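Putative carbohydrate binding protein (Pseudomonas aeruginosa, PDB 3QEC) probably binds carbohydrate, and is linked to heparin and suramin binding, possible sugar transport and biofilm formation. Local coordinates at residues 13-18 with 85-90; 53-58 with 78-83; 58-63 with 131-136; 89-94 with 99-104; 115-120 with 126-131. One frame throughout, in Å; residues are numbered along the deposited sequence.

Interaction 1 of 5, residues 13-18 with 85-90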
# COMPACT_ATOMS: atom_id res chain seq x y z
N HIS A 13 17.83 -6.74 12.26
CA HIS A 13 18.91 -6.67 11.29
C HIS A 13 18.42 -6.13 9.92
O HIS A 13 19.10 -5.31 9.28
CB HIS A 13 19.56 -8.07 11.17
CG HIS A 13 18.60 -9.19 10.87
ND1 HIS A 13 17.79 -9.73 11.86
CD2 HIS A 13 18.37 -9.84 9.71
CE1 HIS A 13 17.09 -10.68 11.25
NE2 HIS A 13 17.41 -10.78 9.97
N GLU A 14 17.25 -6.62 9.46
CA GLU A 14 16.69 -6.21 8.17
C GLU A 14 16.40 -4.72 8.14
O GLU A 14 16.69 -4.08 7.13
CB GLU A 14 15.43 -7.01 7.85
CG GLU A 14 15.75 -8.43 7.40
CD GLU A 14 14.53 -9.25 7.01
OE1 GLU A 14 13.59 -8.67 6.42
OE2 GLU A 14 14.54 -10.47 7.25
N TYR A 15 15.88 -4.15 9.25
CA TYR A 15 15.59 -2.72 9.35
C TYR A 15 16.89 -1.90 9.52
O TYR A 15 17.01 -0.83 8.92
CB TYR A 15 14.56 -2.45 10.47
CG TYR A 15 13.15 -2.83 10.05
CD1 TYR A 15 12.37 -1.95 9.30
CD2 TYR A 15 12.65 -4.11 10.29
CE1 TYR A 15 11.11 -2.32 8.83
CE2 TYR A 15 11.38 -4.49 9.83
CZ TYR A 15 10.62 -3.58 9.10
OH TYR A 15 9.37 -3.92 8.64
N ALA A 16 17.87 -2.42 10.29
CA ALA A 16 19.16 -1.76 10.53
C ALA A 16 19.98 -1.58 9.24
O ALA A 16 20.60 -0.54 9.04
CB ALA A 16 19.97 -2.56 11.55
N ALA A 17 19.93 -2.57 8.33
CA ALA A 17 20.64 -2.54 7.05
C ALA A 17 20.04 -1.53 6.05
O ALA A 17 20.68 -1.23 5.05
CB ALA A 17 20.67 -3.93 6.43
N THR A 18 18.83 -1.01 6.28
CA THR A 18 18.26 -0.07 5.31
C THR A 18 18.85 1.35 5.42
O THR A 18 19.10 1.84 6.52
CB THR A 18 16.71 -0.01 5.41
OG1 THR A 18 16.32 0.59 6.63
CG2 THR A 18 16.06 -1.36 5.27
N ALA A 85 6.56 1.45 12.72
CA ALA A 85 5.97 2.76 12.41
C ALA A 85 7.01 3.84 12.07
O ALA A 85 6.74 4.67 11.20
CB ALA A 85 5.09 3.23 13.56
N THR A 86 8.19 3.82 12.70
CA THR A 86 9.23 4.83 12.49
C THR A 86 9.84 4.76 11.06
O THR A 86 10.44 5.74 10.62
CB THR A 86 10.29 4.76 13.61
OG1 THR A 86 11.19 5.85 13.45
CG2 THR A 86 11.10 3.49 13.61
N TYR A 87 9.65 3.64 10.34
CA TYR A 87 10.17 3.39 8.99
C TYR A 87 9.13 3.66 7.89
O TYR A 87 9.47 3.58 6.71
CB TYR A 87 10.65 1.94 8.88
CG TYR A 87 11.80 1.63 9.82
CD1 TYR A 87 13.12 1.95 9.46
CD2 TYR A 87 11.59 1.04 11.06
CE1 TYR A 87 14.18 1.68 10.33
CE2 TYR A 87 12.64 0.78 11.93
CZ TYR A 87 13.94 1.11 11.56
OH TYR A 87 14.98 0.84 12.42
N VAL A 88 7.86 3.95 8.26
CA VAL A 88 6.76 4.16 7.32
C VAL A 88 6.69 5.61 6.89
O VAL A 88 6.64 6.50 7.74
CB VAL A 88 5.40 3.68 7.92
CG1 VAL A 88 4.24 3.93 6.95
CG2 VAL A 88 5.46 2.21 8.31
N ARG A 89 6.69 5.84 5.57
CA ARG A 89 6.51 7.15 4.94
C ARG A 89 5.10 7.18 4.38
O ARG A 89 4.56 6.13 4.03
CB ARG A 89 7.57 7.40 3.86
CG ARG A 89 8.90 7.81 4.43
CD ARG A 89 9.99 7.68 3.39
NE ARG A 89 11.27 8.19 3.88
CZ ARG A 89 12.22 7.42 4.39
NH1 ARG A 89 12.04 6.11 4.49
NH2 ARG A 89 13.36 7.96 4.82
N GLU A 90 4.49 8.36 4.30
CA GLU A 90 3.10 8.48 3.91
C GLU A 90 2.83 9.67 2.99
O GLU A 90 3.43 10.73 3.16
CB GLU A 90 2.28 8.64 5.20
CG GLU A 90 0.81 8.30 5.10
CD GLU A 90 0.15 8.42 6.46
OE1 GLU A 90 0.27 7.45 7.25
OE2 GLU A 90 -0.43 9.49 6.75
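Tyr87 meets Tyr15 and Thr18 of the short helix 12-16 and its exit, and does so from the last residue of a turn. Residues 85-87 have helical backbone angles, and one bond from Val88 N to Ala85 O (3.2 Å) rounds the turn off. With CG anti to its own carbonyl carbon (chi1 -63°), Tyr87 sends its ring to the helix and offers one face to Tyr15. CD1 of Tyr15 lies over that face toward the rim, 3.6 Å from Tyr87 CD2, and CB of Tyr15 makes a CH-pi contact 4.2 Å from the Tyr87 ring centroid. The ring planes meet obliquely, at 46°. Beyond Val88 the chain enters strand 89-92, where Arg89 pairs with Leu49. Pro51 touches both tyrosines and Thr18. Thr18 OG1 folds back to donate to Tyr15 O (2.8 Å), while Tyr15 OH bonds to Thr53. The contact itself is therefore made by carbon surfaces, and these two hydroxyls find their partners to the side.

Interaction 2 of 5, residues 53-58 with 78-83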
# COMPACT_ATOMS: atom_id res chain seq x y z
N THR A 53 10.49 -5.94 3.95
CA THR A 53 11.12 -6.92 4.85
C THR A 53 10.36 -8.24 4.86
O THR A 53 9.21 -8.32 4.41
CB THR A 53 11.23 -6.35 6.28
OG1 THR A 53 9.93 -6.08 6.80
CG2 THR A 53 12.13 -5.11 6.36
N SER A 54 11.01 -9.30 5.41
CA SER A 54 10.40 -10.63 5.52
C SER A 54 9.14 -10.58 6.43
O SER A 54 8.20 -11.34 6.22
CB SER A 54 11.42 -11.64 6.04
OG SER A 54 11.81 -11.35 7.37
N TYR A 55 9.13 -9.62 7.39
CA TYR A 55 8.06 -9.32 8.34
C TYR A 55 6.80 -8.82 7.59
O TYR A 55 5.74 -9.43 7.73
CB TYR A 55 8.56 -8.25 9.37
CG TYR A 55 7.60 -7.93 10.50
CD1 TYR A 55 7.33 -8.87 11.49
CD2 TYR A 55 7.00 -6.68 10.60
CE1 TYR A 55 6.45 -8.58 12.54
CE2 TYR A 55 6.10 -6.39 11.62
CZ TYR A 55 5.83 -7.33 12.59
OH TYR A 55 4.95 -7.04 13.61
N MSE A 56 6.93 -7.76 6.76
CA MSE A 56 5.80 -7.19 6.00
C MSE A 56 5.41 -8.06 4.78
O MSE A 56 4.25 -7.99 4.35
CB MSE A 56 6.07 -5.74 5.60
CG MSE A 56 6.10 -4.79 6.82
SE MSE A 56 4.61 -5.04 8.07
CE MSE A 56 3.19 -4.19 7.03
N LYS A 57 6.31 -8.91 4.26
CA LYS A 57 6.00 -9.85 3.17
C LYS A 57 4.90 -10.81 3.63
O LYS A 57 3.94 -11.06 2.90
CB LYS A 57 7.27 -10.64 2.75
CG LYS A 57 7.03 -11.71 1.68
CD LYS A 57 8.32 -12.44 1.33
CE LYS A 57 8.12 -13.49 0.27
NZ LYS A 57 9.43 -14.04 -0.19
N ALA A 58 5.04 -11.31 4.89
CA ALA A 58 4.08 -12.20 5.55
C ALA A 58 2.74 -11.47 5.79
O ALA A 58 1.67 -12.06 5.57
CB ALA A 58 4.66 -12.70 6.86
N PRO A 78 -3.35 -8.64 12.44
CA PRO A 78 -2.69 -8.51 13.74
C PRO A 78 -2.09 -7.12 13.97
O PRO A 78 -1.89 -6.34 13.01
CB PRO A 78 -1.58 -9.57 13.68
CG PRO A 78 -1.26 -9.68 12.23
CD PRO A 78 -2.55 -9.47 11.51
N VAL A 79 -1.82 -6.80 15.24
CA VAL A 79 -1.20 -5.56 15.68
C VAL A 79 0.29 -5.70 15.37
O VAL A 79 0.91 -6.69 15.77
CB VAL A 79 -1.48 -5.25 17.18
CG1 VAL A 79 -0.85 -3.92 17.61
CG2 VAL A 79 -2.99 -5.23 17.45
N LEU A 80 0.84 -4.75 14.62
CA LEU A 80 2.24 -4.77 14.20
C LEU A 80 3.15 -4.22 15.28
O LEU A 80 2.71 -3.40 16.09
CB LEU A 80 2.42 -3.98 12.89
CG LEU A 80 1.62 -4.49 11.68
CD1 LEU A 80 1.72 -3.56 10.53
CD2 LEU A 80 2.10 -5.86 11.25
N ASP A 81 4.41 -4.69 15.31
CA ASP A 81 5.43 -4.25 16.27
C ASP A 81 5.54 -2.70 16.21
O ASP A 81 5.59 -2.12 15.11
CB ASP A 81 6.78 -4.93 15.96
CG ASP A 81 7.86 -4.77 17.04
OD1 ASP A 81 8.37 -3.66 17.20
OD2 ASP A 81 8.24 -5.80 17.65
N PRO A 82 5.54 -2.01 17.38
CA PRO A 82 5.58 -0.53 17.35
C PRO A 82 6.86 0.05 16.73
O PRO A 82 6.84 1.22 16.35
CB PRO A 82 5.44 -0.15 18.81
CG PRO A 82 5.84 -1.36 19.58
CD PRO A 82 5.44 -2.52 18.76
N ARG A 83 7.93 -0.75 16.57
CA ARG A 83 9.19 -0.31 15.98
C ARG A 83 9.09 -0.08 14.47
O ARG A 83 9.95 0.59 13.89
CB ARG A 83 10.30 -1.32 16.25
CG ARG A 83 10.87 -1.29 17.66
CD ARG A 83 11.83 -2.44 17.88
NE ARG A 83 11.11 -3.70 18.02
CZ ARG A 83 11.67 -4.89 18.25
NH1 ARG A 83 12.99 -4.99 18.39
NH2 ARG A 83 10.92 -5.97 18.38
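Tyr55 and selenomethionine Met56, in the first turn of helix 54-63, hold the loop 78-83 through Leu80 and Asp81. The close part centres on the Tyr55 hydroxyl: Asp81 N donates to Tyr55 OH near the ring plane (3.0 Å, nearly straight at 166°), and Leu80 CA sits 3.6 Å from the same OH. Because Tyr55 CG is anti to its backbone N (chi1 -174°), the ring reaches across to the loop backbone. Leu80 points at the helix and packs with both methyls, its CD1 3.8 Å from Met56 CE and its CD2 4.1 Å from Tyr55 CE2; the Met56 chain, bent twice, crosses Leu80 at about a right angle. On the more exposed side, the loop's charges pair mainly with each other. In the Arg83-Asp81 salt bridge the guanidinium comes side-on, NE meeting OD1 while Arg83 NH2 reaches Asp81 OD2 (2.8 Å); NH1 pairs with Glu12. Arg83 N also donates to Asp81 OD1 (3.0 Å), making an Asx turn. Thr53, the N-cap residue of the helix, accepts a weak capping bond from Met56 N at OG1.

Interaction 3 of 5, residues 58-63 with 131-136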
# COMPACT_ATOMS: atom_id res chain seq x y z
N ALA A 58 5.04 -11.31 4.89
CA ALA A 58 4.08 -12.20 5.55
C ALA A 58 2.74 -11.47 5.79
O ALA A 58 1.67 -12.06 5.57
CB ALA A 58 4.66 -12.70 6.86
N TYR A 59 2.79 -10.19 6.19
CA TYR A 59 1.59 -9.39 6.44
C TYR A 59 0.83 -9.13 5.13
O TYR A 59 -0.35 -9.47 5.03
CB TYR A 59 1.95 -8.06 7.14
CG TYR A 59 0.74 -7.23 7.50
CD1 TYR A 59 0.07 -7.44 8.71
CD2 TYR A 59 0.24 -6.27 6.63
CE1 TYR A 59 -1.05 -6.68 9.05
CE2 TYR A 59 -0.90 -5.53 6.95
CZ TYR A 59 -1.53 -5.72 8.17
OH TYR A 59 -2.65 -4.98 8.47
N TYR A 60 1.52 -8.56 4.11
CA TYR A 60 0.93 -8.21 2.82
C TYR A 60 0.45 -9.44 2.01
O TYR A 60 -0.47 -9.31 1.21
CB TYR A 60 1.87 -7.31 2.01
CG TYR A 60 1.92 -5.90 2.57
CD1 TYR A 60 0.76 -5.18 2.81
CD2 TYR A 60 3.14 -5.27 2.82
CE1 TYR A 60 0.80 -3.88 3.33
CE2 TYR A 60 3.19 -3.97 3.32
CZ TYR A 60 2.02 -3.28 3.57
OH TYR A 60 2.05 -2.00 4.06
N ALA A 61 1.02 -10.64 2.26
CA ALA A 61 0.54 -11.85 1.61
C ALA A 61 -0.91 -12.14 2.02
O ALA A 61 -1.73 -12.47 1.16
CB ALA A 61 1.43 -13.04 1.96
N LYS A 62 -1.23 -11.97 3.32
CA LYS A 62 -2.58 -12.24 3.81
C LYS A 62 -3.52 -11.01 3.67
O LYS A 62 -4.70 -11.22 3.44
CB LYS A 62 -2.55 -12.77 5.26
N PHE A 63 -3.02 -9.74 3.79
CA PHE A 63 -3.94 -8.59 3.77
C PHE A 63 -3.63 -7.47 2.76
O PHE A 63 -4.38 -6.48 2.72
CB PHE A 63 -3.99 -7.94 5.18
CG PHE A 63 -4.21 -8.92 6.31
CD1 PHE A 63 -5.48 -9.44 6.57
CD2 PHE A 63 -3.15 -9.35 7.10
CE1 PHE A 63 -5.68 -10.38 7.60
CE2 PHE A 63 -3.34 -10.29 8.12
CZ PHE A 63 -4.61 -10.80 8.36
N THR A 131 -7.71 -3.61 -0.52
CA THR A 131 -6.29 -3.26 -0.41
C THR A 131 -5.55 -3.59 -1.71
O THR A 131 -5.93 -4.53 -2.43
CB THR A 131 -5.61 -3.95 0.80
OG1 THR A 131 -5.78 -5.36 0.69
CG2 THR A 131 -6.18 -3.48 2.14
N VAL A 132 -4.51 -2.80 -2.01
CA VAL A 132 -3.64 -2.98 -3.17
C VAL A 132 -2.20 -2.64 -2.70
O VAL A 132 -1.97 -1.61 -2.07
CB VAL A 132 -4.10 -2.22 -4.45
CG1 VAL A 132 -4.30 -0.72 -4.21
CG2 VAL A 132 -3.17 -2.50 -5.64
N THR A 133 -1.25 -3.58 -2.96
CA THR A 133 0.15 -3.48 -2.54
C THR A 133 1.07 -3.96 -3.67
O THR A 133 0.86 -5.04 -4.22
CB THR A 133 0.35 -4.31 -1.25
OG1 THR A 133 -0.57 -3.87 -0.25
CG2 THR A 133 1.78 -4.28 -0.72
N LYS A 134 2.11 -3.16 -3.97
CA LYS A 134 3.12 -3.46 -4.99
C LYS A 134 4.53 -3.27 -4.42
O LYS A 134 4.71 -2.57 -3.41
CB LYS A 134 2.93 -2.56 -6.24
CG LYS A 134 1.64 -2.80 -7.03
CD LYS A 134 1.75 -4.01 -7.95
CE LYS A 134 0.44 -4.37 -8.59
NZ LYS A 134 0.62 -5.47 -9.57
N LEU A 135 5.54 -3.87 -5.09
CA LEU A 135 6.95 -3.69 -4.77
C LEU A 135 7.53 -2.56 -5.63
O LEU A 135 7.29 -2.53 -6.85
CB LEU A 135 7.75 -4.98 -5.03
CG LEU A 135 7.72 -6.12 -3.99
CD1 LEU A 135 8.14 -7.45 -4.63
CD2 LEU A 135 8.65 -5.82 -2.78
N VAL A 136 8.36 -1.65 -5.02
CA VAL A 136 9.06 -0.60 -5.79
C VAL A 136 10.55 -0.59 -5.35
O VAL A 136 10.84 -0.59 -4.16
CB VAL A 136 8.40 0.82 -5.76
CG1 VAL A 136 8.10 1.29 -4.35
CG2 VAL A 136 9.22 1.85 -6.53
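Tyr60 CG lies anti to its carbonyl carbon (chi1 -73°), which swings the ring down from helix 54-63 onto strand 125-138, while Thr133 OG1 is anti to the carbonyl carbon (chi1 -55°), which leaves CG2 anti to the backbone N and facing the ring. This is helix-on-sheet packing: the helix lies over the antiparallel sheet formed by strands 89-92, 46-51, 107-120 and 125-138, and touches its edge strand. The methyl sits over one face of Tyr60, a CH-pi contact with Thr133 CG2 3.8 Å from the ring centroid and almost on the ring normal. Thr133 OG1 approaches the same ring at Tyr60 CD1 (3.6 Å), but its bonds go to Gly64 and Ser112. CD2 of Tyr59 lies above the opposite face of Tyr60, so the ring is sandwiched between its helix neighbour and the strand. At its far end, Tyr60 OH is tied to Glu50 of strand 46-51, so this one side chain links the helix to two strands of the sheet. The helix end is gripped separately. Thr131 OG1 also accepts from Leu66 N, a second tie to the chain just after the helix. Its own proton goes to the last helical residue: Thr131 OG1 donates to Phe63 O over 2.7 Å, arriving 38° above the carbonyl plane.

Interaction 4 of 5, residues 89-94 with 99-104. With PEG (di(hydroxyethyl)ether), chain E.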
# COMPACT_ATOMS: atom_id res chain seq x y z
N ARG A 89 6.69 5.84 5.57
CA ARG A 89 6.51 7.15 4.94
C ARG A 89 5.10 7.18 4.38
O ARG A 89 4.56 6.13 4.03
CB ARG A 89 7.57 7.40 3.86
CG ARG A 89 8.90 7.81 4.43
CD ARG A 89 9.99 7.68 3.39
NE ARG A 89 11.27 8.19 3.88
CZ ARG A 89 12.22 7.42 4.39
NH1 ARG A 89 12.04 6.11 4.49
NH2 ARG A 89 13.36 7.96 4.82
N GLU A 90 4.49 8.36 4.30
CA GLU A 90 3.10 8.48 3.91
C GLU A 90 2.83 9.67 2.99
O GLU A 90 3.43 10.73 3.16
CB GLU A 90 2.28 8.64 5.20
CG GLU A 90 0.81 8.30 5.10
CD GLU A 90 0.15 8.42 6.46
OE1 GLU A 90 0.27 7.45 7.25
OE2 GLU A 90 -0.43 9.49 6.75
N ALA A 91 1.90 9.49 2.05
CA ALA A 91 1.43 10.52 1.13
C ALA A 91 -0.07 10.39 0.96
O ALA A 91 -0.59 9.28 1.05
CB ALA A 91 2.12 10.39 -0.21
N THR A 92 -0.77 11.50 0.72
CA THR A 92 -2.20 11.53 0.44
C THR A 92 -2.38 11.87 -1.05
O THR A 92 -1.76 12.82 -1.53
CB THR A 92 -2.92 12.57 1.36
OG1 THR A 92 -2.75 12.19 2.72
CG2 THR A 92 -4.41 12.69 1.06
N THR A 93 -3.21 11.08 -1.77
CA THR A 93 -3.49 11.32 -3.18
C THR A 93 -4.30 12.60 -3.33
O THR A 93 -5.00 12.99 -2.39
CB THR A 93 -4.23 10.14 -3.82
OG1 THR A 93 -5.52 10.02 -3.24
CG2 THR A 93 -3.46 8.81 -3.73
N ASP A 94 -4.24 13.25 -4.51
CA ASP A 94 -5.00 14.48 -4.77
C ASP A 94 -6.39 14.15 -5.35
O ASP A 94 -6.86 13.00 -5.26
CB ASP A 94 -4.22 15.46 -5.68
CG ASP A 94 -3.85 14.98 -7.08
OD1 ASP A 94 -4.55 14.10 -7.62
OD2 ASP A 94 -2.89 15.54 -7.66
N PHE A 99 -0.32 10.64 -6.37
CA PHE A 99 0.47 10.76 -5.15
C PHE A 99 1.94 11.02 -5.49
O PHE A 99 2.38 10.70 -6.60
CB PHE A 99 0.34 9.50 -4.27
CG PHE A 99 0.77 8.20 -4.91
CD1 PHE A 99 2.12 7.84 -4.94
CD2 PHE A 99 -0.17 7.32 -5.43
CE1 PHE A 99 2.52 6.64 -5.53
CE2 PHE A 99 0.23 6.10 -6.01
CZ PHE A 99 1.58 5.77 -6.05
N ASP A 100 2.69 11.60 -4.54
CA ASP A 100 4.10 11.93 -4.70
C ASP A 100 4.85 11.73 -3.39
O ASP A 100 4.31 12.04 -2.33
CB ASP A 100 4.26 13.40 -5.18
CG ASP A 100 3.52 13.74 -6.46
OD1 ASP A 100 4.07 13.49 -7.55
OD2 ASP A 100 2.36 14.21 -6.37
N PHE A 101 6.10 11.23 -3.45
CA PHE A 101 7.00 11.05 -2.32
C PHE A 101 8.30 11.72 -2.66
O PHE A 101 8.72 11.69 -3.82
CB PHE A 101 7.24 9.57 -1.99
CG PHE A 101 6.07 8.80 -1.41
CD1 PHE A 101 5.17 8.13 -2.25
CD2 PHE A 101 5.92 8.67 -0.03
CE1 PHE A 101 4.11 7.38 -1.71
CE2 PHE A 101 4.86 7.91 0.50
CZ PHE A 101 3.96 7.28 -0.34
N ASP A 102 8.95 12.34 -1.67
CA ASP A 102 10.22 13.02 -1.88
C ASP A 102 11.27 12.48 -0.89
O ASP A 102 10.89 11.86 0.11
CB ASP A 102 10.05 14.55 -1.77
CG ASP A 102 9.53 15.04 -0.44
OD1 ASP A 102 10.35 15.15 0.52
OD2 ASP A 102 8.31 15.31 -0.34
N HIS A 103 12.57 12.70 -1.18
CA HIS A 103 13.71 12.27 -0.36
C HIS A 103 13.65 10.76 -0.00
O HIS A 103 13.93 10.37 1.13
CB HIS A 103 13.84 13.15 0.90
CG HIS A 103 14.16 14.57 0.57
ND1 HIS A 103 13.18 15.55 0.56
CD2 HIS A 103 15.32 15.12 0.15
CE1 HIS A 103 13.78 16.66 0.18
NE2 HIS A 103 15.07 16.45 -0.08
N ILE A 104 13.33 9.93 -1.01
CA ILE A 104 13.24 8.48 -0.83
C ILE A 104 14.64 7.84 -0.92
O ILE A 104 15.31 7.95 -1.96
CB ILE A 104 12.21 7.82 -1.80
CG1 ILE A 104 10.78 8.34 -1.58
CG2 ILE A 104 12.24 6.27 -1.75
CD1 ILE A 104 10.33 8.50 -0.10
C1 PEG E . 1.70 13.94 -1.56
O1 PEG E . 0.72 13.38 -2.57
C2 PEG E . 1.24 14.78 -0.33
O2 PEG E . 0.79 14.02 0.83
C3 PEG E . 1.05 14.65 2.12
C4 PEG E . 1.30 13.67 3.30
O4 PEG E . 0.13 12.83 3.76
O HOH W 1 14.31 10.47 3.81
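Ala91 and Phe101 pack together from strands 89-92 and 99-102, which run roughly antiparallel but share no backbone bonds; beside them a di(hydroxyethyl)ether, probably from the crystallisation liquor, bridges Thr92 and Asp100. Thr92 N donates to its O2 (3.0 Å, 176°), its O1 donates to Thr92 O (2.7 Å), and O1 also takes a weak bond from Asp100 N. Each strand pairs with a different partner: Ala91 with Val47, Phe101 with Ile26. Next to the ether the contact is apolar. Ala91 CB stands over one face of the Phe101 ring, 3.8 Å from the centroid in a CH-pi contact, while Leu49, Ile26 and Ile111 also touch this ring. Further along, Thr93 CG2 lies at the edge of the Phe99 ring, near its plane, 4.0 Å from Phe99 CD2. At the other end the extended Arg89 chain and Ile104 run antiparallel alongside one another, Arg89 CD 3.6 Å from Ile104 CD1. A water accepts from Arg89 NH2 (2.9 Å) and donates to His103 O (2.7 Å). Two sheets therefore meet here through methyl and ring packing, while the ether bridges backbone groups of Thr92 and Asp100 and the water joins the Arg89 side chain to His103 O.

Interaction 5 of 5, residues 115-120 with 126-131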
# COMPACT_ATOMS: atom_id res chain seq x y z
N LEU A 115 -8.60 1.32 -0.86
CA LEU A 115 -9.62 2.09 -1.55
C LEU A 115 -10.91 1.27 -1.63
O LEU A 115 -10.95 0.23 -2.28
CB LEU A 115 -9.10 2.50 -2.94
CG LEU A 115 -10.08 3.15 -3.92
CD1 LEU A 115 -10.62 4.48 -3.37
CD2 LEU A 115 -9.43 3.33 -5.26
N THR A 116 -11.94 1.74 -0.92
CA THR A 116 -13.26 1.10 -0.89
C THR A 116 -14.34 2.15 -1.19
O THR A 116 -14.14 3.35 -0.97
CB THR A 116 -13.51 0.35 0.44
OG1 THR A 116 -13.58 1.28 1.52
CG2 THR A 116 -12.46 -0.71 0.74
N TRP A 117 -15.46 1.70 -1.74
CA TRP A 117 -16.60 2.54 -2.09
C TRP A 117 -17.87 1.68 -2.07
O TRP A 117 -17.79 0.46 -1.88
CB TRP A 117 -16.39 3.28 -3.43
CG TRP A 117 -16.30 2.37 -4.62
CD1 TRP A 117 -17.33 1.98 -5.43
CD2 TRP A 117 -15.14 1.65 -5.07
NE1 TRP A 117 -16.89 1.05 -6.34
CE2 TRP A 117 -15.54 0.86 -6.18
CE3 TRP A 117 -13.80 1.60 -4.65
CZ2 TRP A 117 -14.65 0.04 -6.87
CZ3 TRP A 117 -12.92 0.78 -5.34
CH2 TRP A 117 -13.34 0.01 -6.43
N SER A 118 -19.03 2.32 -2.23
CA SER A 118 -20.33 1.65 -2.20
C SER A 118 -20.98 1.60 -3.56
O SER A 118 -20.95 2.57 -4.33
CB SER A 118 -21.26 2.34 -1.21
OG SER A 118 -21.08 1.78 0.07
N ALA A 119 -21.61 0.46 -3.83
CA ALA A 119 -22.34 0.16 -5.05
C ALA A 119 -23.73 -0.34 -4.70
O ALA A 119 -23.95 -0.78 -3.57
CB ALA A 119 -21.58 -0.88 -5.86
N GLN A 120 -24.67 -0.26 -5.65
CA GLN A 120 -26.04 -0.75 -5.50
C GLN A 120 -26.25 -1.91 -6.45
O GLN A 120 -25.58 -1.96 -7.49
CB GLN A 120 -27.07 0.36 -5.77
CG GLN A 120 -27.06 1.51 -4.76
CD GLN A 120 -27.53 1.11 -3.38
OE1 GLN A 120 -28.70 0.77 -3.17
NE2 GLN A 120 -26.62 1.16 -2.42
N ILE A 126 -23.56 -2.82 -1.65
CA ILE A 126 -22.38 -3.67 -1.79
C ILE A 126 -21.15 -2.83 -1.48
O ILE A 126 -21.13 -1.66 -1.86
CB ILE A 126 -22.32 -4.25 -3.25
CG1 ILE A 126 -23.66 -4.87 -3.74
CG2 ILE A 126 -21.13 -5.17 -3.51
CD1 ILE A 126 -24.26 -6.09 -2.95
N THR A 127 -20.14 -3.41 -0.81
CA THR A 127 -18.87 -2.71 -0.57
C THR A 127 -17.89 -3.25 -1.61
O THR A 127 -17.74 -4.47 -1.76
CB THR A 127 -18.39 -2.81 0.88
OG1 THR A 127 -19.37 -2.19 1.71
CG2 THR A 127 -17.05 -2.13 1.09
N GLU A 128 -17.31 -2.33 -2.40
CA GLU A 128 -16.40 -2.67 -3.48
C GLU A 128 -14.97 -2.22 -3.14
O GLU A 128 -14.77 -1.41 -2.24
CB GLU A 128 -16.88 -2.05 -4.80
CG GLU A 128 -18.19 -2.63 -5.31
CD GLU A 128 -18.26 -2.80 -6.81
OE1 GLU A 128 -17.65 -3.76 -7.32
OE2 GLU A 128 -18.92 -1.98 -7.48
N GLY A 129 -13.99 -2.75 -3.87
CA GLY A 129 -12.58 -2.43 -3.67
C GLY A 129 -11.95 -3.19 -2.53
O GLY A 129 -12.46 -4.24 -2.10
N GLY A 130 -10.84 -2.66 -2.04
CA GLY A 130 -10.06 -3.26 -0.96
C GLY A 130 -8.64 -2.75 -0.94
O GLY A 130 -8.39 -1.59 -1.30
N THR A 131 -7.71 -3.61 -0.52
CA THR A 131 -6.29 -3.26 -0.41
C THR A 131 -5.55 -3.59 -1.71
O THR A 131 -5.93 -4.53 -2.43
CB THR A 131 -5.61 -3.95 0.80
OG1 THR A 131 -5.78 -5.36 0.69
CG2 THR A 131 -6.18 -3.48 2.14
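This is the outer part of an antiparallel beta hairpin, strands 107-120 and 125-138, at the edge of the four-stranded sheet and far from the centre of the chain. The strands run almost exactly antiparallel, and three hydrogen-bonded pairs, Leu115 with Gly130, Trp117 with Glu128 and Ala119 with Ile126, each carry two backbone bonds. The straightest is Ile126 N to Ala119 O (2.8 Å, 178°); the Gly130 N to Leu115 O bond is the most bent, at 137°. On the face shared by Leu115, Trp117 and Ala119, the indole lies down across the partner strand. With its CG between the backbone N and the carbonyl carbon (chi1 65°), Trp117 turns its ring over Glu128 and Gly129. Glu128 CB presses on the face of the five-membered ring, 3.8 Å from its centroid, and Gly129 CA lies 3.6 Å from Trp117 CZ3. Gly129, at positive phi, has no side chain to obstruct the six-membered ring. The Glu128 chain, bent at chi2, carries its carboxylate past the indole to Ser34 OG and the backbone N of Ala35. In the same bend, Glu128 OE2 comes to 3.3 Å from Ala119 CB.

Interactions 1, 2 and 3 form a chain of contacts around helix 54-63. Interactions 1 and 2 have centres 11 Å apart and touch where Glu14 and Tyr15 bond to Ser54 and Thr53. Interactions 2 and 3 are 11 Å apart, share Ala58 and meet through Leu80, Pro78, Tyr59 and Phe63. Interaction 4 continues from interaction 1 along strand 89-92, one edge of the antiparallel sheet; interaction 5 pairs strands 107-120 and 125-138, the latter the other edge, shared with interaction 3 through Thr131. Interactions 1 and 5 are farthest apart, about 31 Å between centres. Along the sequence, 3 encloses 4 and 5. All but 2 reach that sheet, joining it to helices, loop and second sheet.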